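Local coordinates for HTH-type transcriptional regulator KdgR (Escherichia coli, PDB 1YSP), which represses transcription of genes for the transport and catabolism of 2-keto-3-deoxygluconate, this chain being its C-terminal, effector-binding-type domain of the IclR family, at residues 60-66 and 112-118. Residues are numbered along the deposited sequence; the frame is centred on the assembly and turned at random.
Sequences STAIGKV and GEDNEEQ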
loop_
_atom_site.group_PDB
_atom_site.type_symbol
_atom_site.label_atom_id
_atom_site.label_comp_id
_atom_site.label_asym_id
_atom_site.label_seq_id
_atom_site.Cartn_x
_atom_site.Cartn_y
_atom_site.Cartn_z
ATOM N N SER A 60 -3.535 1.373 -9.147
ATOM C CA SER A 60 -3.608 2.826 -8.843
ATOM C C SER A 60 -3.549 3.145 -7.328
ATOM O O SER A 60 -3.711 4.345 -6.933
ATOM C CB SER A 60 -4.914 3.412 -9.374
ATOM O OG SER A 60 -6.047 2.781 -8.767
ATOM N N THR A 61 -3.379 2.110 -6.506
ATOM C CA THR A 61 -3.288 2.256 -5.039
ATOM C C THR A 61 -1.867 1.938 -4.578
ATOM O O THR A 61 -1.217 1.094 -5.180
ATOM C CB THR A 61 -4.298 1.339 -4.287
ATOM O OG1 THR A 61 -4.050 -0.056 -4.585
ATOM C CG2 THR A 61 -5.708 1.728 -4.662
ATOM N N ALA A 62 -1.371 2.602 -3.525
ATOM C CA ALA A 62 -0.066 2.311 -2.989
ATOM C C ALA A 62 -0.060 0.862 -2.405
ATOM O O ALA A 62 0.893 0.123 -2.584
ATOM C CB ALA A 62 0.363 3.384 -1.915
ATOM N N ILE A 63 -1.134 0.488 -1.753
ATOM C CA ILE A 63 -1.235 -0.896 -1.145
ATOM C C ILE A 63 -1.266 -1.968 -2.252
ATOM O O ILE A 63 -0.666 -3.052 -2.138
ATOM C CB ILE A 63 -2.495 -0.985 -0.221
ATOM C CG1 ILE A 63 -2.252 -0.182 1.098
ATOM C CG2 ILE A 63 -2.857 -2.476 0.077
ATOM C CD1 ILE A 63 -3.574 0.113 1.876
ATOM N N GLY A 64 -2.017 -1.693 -3.320
ATOM C CA GLY A 64 -2.040 -2.601 -4.477
ATOM C C GLY A 64 -0.649 -2.833 -5.013
ATOM O O GLY A 64 -0.253 -3.977 -5.264
ATOM N N LYS A 65 0.118 -1.777 -5.208
ATOM C CA LYS A 65 1.480 -1.945 -5.688
ATOM C C LYS A 65 2.334 -2.820 -4.777
ATOM O O LYS A 65 3.116 -3.665 -5.247
ATOM C CB LYS A 65 2.168 -0.637 -5.917
ATOM C CG LYS A 65 1.449 0.137 -7.096
ATOM C CD LYS A 65 2.164 1.441 -7.384
ATOM C CE LYS A 65 1.182 2.364 -8.169
ATOM N NZ LYS A 65 1.743 3.772 -8.360
ATOM N N VAL A 66 2.211 -2.613 -3.474
ATOM C CA VAL A 66 3.068 -3.424 -2.605
ATOM C C VAL A 66 2.595 -4.871 -2.484
ATOM O O VAL A 66 3.422 -5.741 -2.221
ATOM C CB VAL A 66 3.332 -2.782 -1.149
ATOM C CG1 VAL A 66 3.881 -1.291 -1.230
ATOM C CG2 VAL A 66 2.173 -2.942 -0.258
ATOM N N GLY A 112 5.605 1.603 -1.967
ATOM C CA GLY A 112 4.812 1.877 -3.183
ATOM C C GLY A 112 4.084 3.171 -2.945
ATOM O O GLY A 112 3.909 3.610 -1.795
ATOM N N GLU A 113 3.674 3.822 -4.028
ATOM C CA GLU A 113 2.977 5.091 -3.870
ATOM C C GLU A 113 1.789 5.167 -4.779
ATOM O O GLU A 113 1.712 4.437 -5.804
ATOM C CB GLU A 113 3.885 6.273 -4.214
ATOM C CG GLU A 113 4.950 6.681 -3.242
ATOM C CD GLU A 113 5.706 7.939 -3.773
ATOM O OE1 GLU A 113 6.781 7.800 -4.432
ATOM O OE2 GLU A 113 5.211 9.060 -3.537
ATOM N N ASP A 114 0.861 6.054 -4.428
ATOM C CA ASP A 114 -0.214 6.487 -5.287
ATOM C C ASP A 114 -0.040 7.992 -5.309
ATOM O O ASP A 114 -0.386 8.652 -4.341
ATOM C CB ASP A 114 -1.580 6.125 -4.675
ATOM C CG ASP A 114 -2.749 6.942 -5.278
ATOM O OD1 ASP A 114 -2.610 7.592 -6.353
ATOM O OD2 ASP A 114 -3.822 6.945 -4.693
ATOM N N ASN A 115 0.545 8.510 -6.377
ATOM C CA ASN A 115 0.771 9.935 -6.529
ATOM C C ASN A 115 -0.298 10.539 -7.453
ATOM O O ASN A 115 -0.117 10.641 -8.680
ATOM C CB ASN A 115 2.191 10.173 -7.024
ATOM C CG ASN A 115 2.546 11.648 -7.128
ATOM O OD1 ASN A 115 1.807 12.496 -6.638
ATOM N ND2 ASN A 115 3.655 11.953 -7.798
ATOM N N GLU A 116 -1.429 10.872 -6.858
ATOM C CA GLU A 116 -2.628 11.337 -7.591
ATOM C C GLU A 116 -2.977 10.458 -8.800
ATOM O O GLU A 116 -3.287 10.957 -9.906
ATOM C CB GLU A 116 -2.447 12.808 -8.027
ATOM C CG GLU A 116 -2.170 13.750 -6.869
ATOM C CD GLU A 116 -1.967 15.210 -7.375
ATOM O OE1 GLU A 116 -0.844 15.560 -7.798
ATOM O OE2 GLU A 116 -2.949 15.953 -7.317
ATOM N N GLU A 117 -2.869 9.145 -8.589
ATOM C CA GLU A 117 -3.248 8.157 -9.587
ATOM C C GLU A 117 -4.715 7.743 -9.495
ATOM O O GLU A 117 -5.293 7.341 -10.487
ATOM C CB GLU A 117 -2.305 6.943 -9.475
ATOM C CG GLU A 117 -0.877 7.270 -9.897
ATOM C CD GLU A 117 0.128 6.317 -9.323
ATOM O OE1 GLU A 117 -0.027 5.105 -9.559
ATOM O OE2 GLU A 117 1.007 6.760 -8.563
ATOM N N GLN A 118 -5.325 7.834 -8.307
ATOM C CA GLN A 118 -6.768 7.573 -8.157
ATOM C C GLN A 118 -7.614 8.838 -8.205
ATOM O O GLN A 118 -8.695 8.849 -8.805
ATOM C CB GLN A 118 -7.070 6.887 -6.820
ATOM C CG GLN A 118 -6.673 5.473 -6.703
ATOM C CD GLN A 118 -7.308 4.840 -5.470
ATOM O OE1 GLN A 118 -8.231 4.046 -5.584
ATOM N NE2 GLN A 118 -6.820 5.206 -4.288
HETATM O O HOH W 1 -3.543 4.581 -2.406
#
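The carboxylate of Asp114 presents one face to the carbonyl oxygen of Ser60, which stands over CG at 3.2 Å and nearly equally far from both carboxylate oxygens; two acceptors meet here, so this is packing and not a bond. At its end, Asp114 OD1 accepts from Glu117 N at 2.7 Å, met nearly along the C-O bond, three residues on, an Asx motif. OD2 is weakly bonded to a water that accepts from Ala62 N at the start of the helix. CG of Asp114 is anti to its N (chi1 161°), which leaves the carboxylate beside its own carbonyl carbon and facing the following turn. The Gln118 amide offers a face to Thr61 CG2, 3.6 Å from CD.

The contact packs the start of helix 62-69 and the residues leading into it against strand 112-115, outermost in the antiparallel sheet of the IclR C-terminal domain, of the GAF clan, and the turn after it. The two short axes come within 6.3 Å and run roughly antiparallel, at 149°. Where they approach, Ala62 CB lies 3.6 Å from Gly112 O, and a CB on Gly112 would crowd Val66 CG1. Thr61 OG1 accepts from Gly64 N, the capping bond of an N-cap residue.

Lys65 reaches along the strand with an extended chain and meets Glu117 from the opposite direction: NZ uses the syn lone pair of OE1 in a 2.5 Å salt bridge, and also donates to Glu113 O at 2.6 Å. Replacing Lys65 with methionine would probably leave the buried Glu117 carboxylate without its counter-charge and Glu113 O without this donor. Glu117 OE2 receives Asn115 N from above the carboxylate plane, 41° out of it.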